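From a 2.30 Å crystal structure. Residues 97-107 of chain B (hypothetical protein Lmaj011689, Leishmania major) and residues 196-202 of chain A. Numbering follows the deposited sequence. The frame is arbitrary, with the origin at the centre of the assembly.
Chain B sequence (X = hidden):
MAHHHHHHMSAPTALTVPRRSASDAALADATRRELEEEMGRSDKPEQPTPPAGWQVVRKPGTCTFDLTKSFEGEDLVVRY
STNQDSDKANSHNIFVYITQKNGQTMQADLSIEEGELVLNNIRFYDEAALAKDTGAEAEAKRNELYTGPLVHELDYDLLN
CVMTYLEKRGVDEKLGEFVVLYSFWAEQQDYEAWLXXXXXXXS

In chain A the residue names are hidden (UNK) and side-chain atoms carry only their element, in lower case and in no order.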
# COMPACT_ATOMS: atom_id res chain seq x y z
N TYR B 97 -17.46 12.92 0.13
CA TYR B 97 -18.42 12.11 0.87
C TYR B 97 -19.75 12.85 1.00
O TYR B 97 -19.78 13.99 1.43
CB TYR B 97 -17.87 11.80 2.26
CG TYR B 97 -16.50 11.16 2.24
CD1 TYR B 97 -16.35 9.79 2.02
CD2 TYR B 97 -15.35 11.92 2.46
CE1 TYR B 97 -15.10 9.20 2.01
CE2 TYR B 97 -14.09 11.33 2.45
CZ TYR B 97 -13.98 9.97 2.22
OH TYR B 97 -12.74 9.38 2.20
N ILE B 98 -20.84 12.18 0.62
CA ILE B 98 -22.19 12.74 0.70
C ILE B 98 -23.01 11.80 1.57
O ILE B 98 -23.31 10.70 1.15
CB ILE B 98 -22.83 12.84 -0.70
CG1 ILE B 98 -21.94 13.62 -1.66
CG2 ILE B 98 -24.22 13.48 -0.60
CD1 ILE B 98 -22.38 13.53 -3.11
N THR B 99 -23.39 12.24 2.76
CA THR B 99 -24.12 11.39 3.70
C THR B 99 -25.59 11.81 3.83
O THR B 99 -25.89 12.99 4.01
CB THR B 99 -23.45 11.42 5.08
OG1 THR B 99 -22.11 10.93 4.96
CG2 THR B 99 -24.13 10.44 6.04
N GLN B 100 -26.49 10.84 3.75
CA GLN B 100 -27.91 11.07 3.92
C GLN B 100 -28.23 10.96 5.41
O GLN B 100 -27.44 10.41 6.18
CB GLN B 100 -28.74 10.04 3.13
CG GLN B 100 -28.44 9.97 1.62
CD GLN B 100 -28.90 11.21 0.85
OE1 GLN B 100 -29.58 12.08 1.39
NE2 GLN B 100 -28.51 11.28 -0.42
N LYS B 101 -29.40 11.48 5.80
CA LYS B 101 -29.84 11.40 7.20
C LYS B 101 -29.90 9.95 7.69
O LYS B 101 -29.65 9.67 8.86
CB LYS B 101 -31.20 12.06 7.38
CG LYS B 101 -31.21 13.56 7.06
CD LYS B 101 -32.58 14.18 7.32
CE LYS B 101 -32.92 14.21 8.80
NZ LYS B 101 -34.22 14.89 9.07
N ASN B 102 -30.22 9.04 6.77
CA ASN B 102 -30.24 7.60 7.03
C ASN B 102 -28.86 7.07 7.45
O ASN B 102 -28.75 6.21 8.32
CB ASN B 102 -30.75 6.86 5.78
CG ASN B 102 -30.60 5.34 5.88
OD1 ASN B 102 -30.49 4.66 4.85
ND2 ASN B 102 -30.63 4.80 7.10
N GLY B 103 -27.82 7.61 6.81
CA GLY B 103 -26.45 7.17 7.02
C GLY B 103 -25.78 6.88 5.69
O GLY B 103 -24.55 6.98 5.57
N GLN B 104 -26.59 6.51 4.70
CA GLN B 104 -26.13 6.25 3.34
C GLN B 104 -25.09 7.27 2.90
O GLN B 104 -25.35 8.47 2.91
CB GLN B 104 -27.31 6.29 2.36
CG GLN B 104 -28.34 5.19 2.54
CD GLN B 104 -27.77 3.81 2.27
OE1 GLN B 104 -27.21 3.18 3.17
NE2 GLN B 104 -27.90 3.34 1.02
N THR B 105 -23.91 6.78 2.52
CA THR B 105 -22.80 7.64 2.13
C THR B 105 -22.29 7.26 0.75
O THR B 105 -21.92 6.11 0.52
CB THR B 105 -21.66 7.53 3.15
OG1 THR B 105 -22.12 7.97 4.44
CG2 THR B 105 -20.52 8.49 2.81
N MET B 106 -22.26 8.23 -0.16
CA MET B 106 -21.60 8.07 -1.45
C MET B 106 -20.18 8.60 -1.32
O MET B 106 -19.96 9.60 -0.66
CB MET B 106 -22.35 8.85 -2.52
CG MET B 106 -21.77 8.69 -3.92
SD MET B 106 -22.43 9.88 -5.09
CE MET B 106 -24.03 9.18 -5.42
N GLN B 107 -19.23 7.93 -1.97
CA GLN B 107 -17.85 8.41 -2.03
C GLN B 107 -17.47 8.61 -3.49
O GLN B 107 -17.54 7.68 -4.28
CB GLN B 107 -16.91 7.40 -1.38
CG GLN B 107 -15.48 7.91 -1.23
CD GLN B 107 -14.50 6.82 -0.83
OE1 GLN B 107 -14.72 6.11 0.15
NE2 GLN B 107 -13.42 6.68 -1.59
N UNK A 196 -29.12 0.29 -8.07
CA UNK A 196 -30.24 0.39 -7.13
C UNK A 196 -29.91 1.34 -5.97
O UNK A 196 -30.75 2.14 -5.58
c UNK A 196 -30.58 -1.00 -6.56
c UNK A 196 -31.85 -0.97 -5.71
o UNK A 196 -30.90 -1.91 -7.62
N UNK A 197 -28.69 1.23 -5.45
CA UNK A 197 -28.26 2.02 -4.30
C UNK A 197 -28.10 3.50 -4.66
O UNK A 197 -28.44 4.37 -3.87
o UNK A 197 -27.15 0.13 -3.29
c UNK A 197 -26.50 2.24 -2.50
c UNK A 197 -26.95 1.47 -3.75
N UNK A 198 -27.57 3.77 -5.85
CA UNK A 198 -27.43 5.15 -6.31
C UNK A 198 -28.80 5.74 -6.61
O UNK A 198 -29.03 6.93 -6.40
c UNK A 198 -23.82 6.98 -8.75
c UNK A 198 -26.57 5.22 -7.57
s UNK A 198 -25.41 6.75 -9.53
c UNK A 198 -26.45 6.64 -8.11
N UNK A 199 -29.71 4.90 -7.10
CA UNK A 199 -31.07 5.30 -7.39
C UNK A 199 -31.78 5.71 -6.10
O UNK A 199 -32.47 6.73 -6.07
c UNK A 199 -33.29 4.52 -8.34
c UNK A 199 -31.84 4.17 -8.08
n UNK A 199 -33.53 5.23 -9.43
o UNK A 199 -34.18 4.15 -7.57
N UNK A 200 -31.60 4.91 -5.06
CA UNK A 200 -32.10 5.22 -3.72
C UNK A 200 -31.57 6.58 -3.27
O UNK A 200 -32.30 7.40 -2.71
c UNK A 200 -31.76 3.43 1.06
c UNK A 200 -31.50 3.22 -0.42
c UNK A 200 -31.97 4.39 -1.27
n UNK A 200 -31.12 2.37 1.89
c UNK A 200 -31.62 4.15 -2.73
N UNK A 201 -30.29 6.80 -3.53
CA UNK A 201 -29.61 8.04 -3.19
C UNK A 201 -30.22 9.25 -3.88
O UNK A 201 -30.31 10.33 -3.30
c UNK A 201 -26.06 8.13 -0.43
c UNK A 201 -25.83 10.20 -1.61
c UNK A 201 -25.53 9.39 -0.53
c UNK A 201 -28.13 7.95 -3.57
c UNK A 201 -26.90 7.66 -1.42
c UNK A 201 -26.67 9.73 -2.59
c UNK A 201 -27.21 8.45 -2.51
N UNK A 202 -30.63 9.06 -5.13
CA UNK A 202 -31.20 10.12 -5.96
C UNK A 202 -32.71 10.30 -5.75
O UNK A 202 -33.30 11.23 -6.30
c UNK A 202 -30.91 9.82 -7.43

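Position 196 opens this stretch of helix with three side-chain atoms: a carbon that carries one oxygen and one further carbon. They are out of reach of chain B. Branching at the beta carbon with a hydroxyl identifies threonine, T196(A). Its oxygen is hydrogen-bonded elsewhere in the structure, and a small polar side chain suits this exposed place, where its hydroxyl has a hydrogen-bonding partner.

Position 197 repeats the pattern, one carbon bearing an oxygen and a carbon. Its CA-to-CB bond points sideways to chain B, and the terminal carbon of position 197 lies 3.9 Å from NE2 of Q104(B). This is a second threonine, T197(A). The methyl CG2 makes that contact, while OG1 is hydrogen-bonded elsewhere; a small side chain with one apolar and one polar branch serves both.

At position 198 the side chain is unbranched: two carbons, a sulfur and a last carbon. CB points sideways, but the extended chain (chi1 and chi2 both t) brings its end nearer, and the terminal carbon of position 198 lies 4.0 Å from CE of M106(B). Only methionine has this thioether, so the residue is M198(A). Two flexible, apolar tips pack together in a buried place.

Position 199 has two carbons, the second carrying one oxygen and one nitrogen, and does not reach chain B. The carboxamide one carbon beyond CB makes it asparagine, N199(A). Its ND2 is hydrogen-bonded elsewhere, and the residue touches a crystal neighbour; a polar amide suits this partly exposed site, where it has a hydrogen-bonding partner.

Position 200 has four carbons in a row ending in nitrogen. Every chi angle is t, so the chain is fully extended, and its CA-to-CB bond points toward chain B. The nitrogen of position 200 comes within 3.8 Å of OD1 of N102(B) and 3.5 Å of NE2 of Q104(B), but neither approach is a hydrogen bond. This is lysine, K200(A), and the second approach brings together two donors. K200(A) is exposed, which suits a charged side chain.

Position 201 shows one carbon followed by a ring of six carbons with no further atom. The ring lies between two side chains. CG of Q100(B) stands 3.9 Å from the centroid of the position 201 ring over one face, and CB of M106(B) stands 4.2 Å from it over the opposite face, both CH-pi contacts. The edge meets backbone: one carbon of the position 201 ring is 3.1 Å from O of I98(B), and another is 3.4 Å from O of Q104(B). The residue is phenylalanine, F201(A), and these two carbons are CZ and CE1. A flat hydrocarbon ring suits this slot, its faces accepting C-H groups and its edge offering C-H to carbonyl oxygens.

Position 202 has a single side-chain carbon, which points away from chain B and touches nothing there. It is alanine, A202(A); a single methyl suits this buried position on a helix.

The contact therefore works by insertion rather than by polar pairing: no hydrogen bond crosses it. The paired strands of chain B, linked by M106(B) N to I98(B) O at 3.0 Å and joined through the turn from Q100(B) to G103(B), present the slot. F201(A) fills it and gives up by far the most surface on its side, while M198(A), T197(A) and K200(A) add smaller contacts.

Chain A (196-202) TTMNKFA
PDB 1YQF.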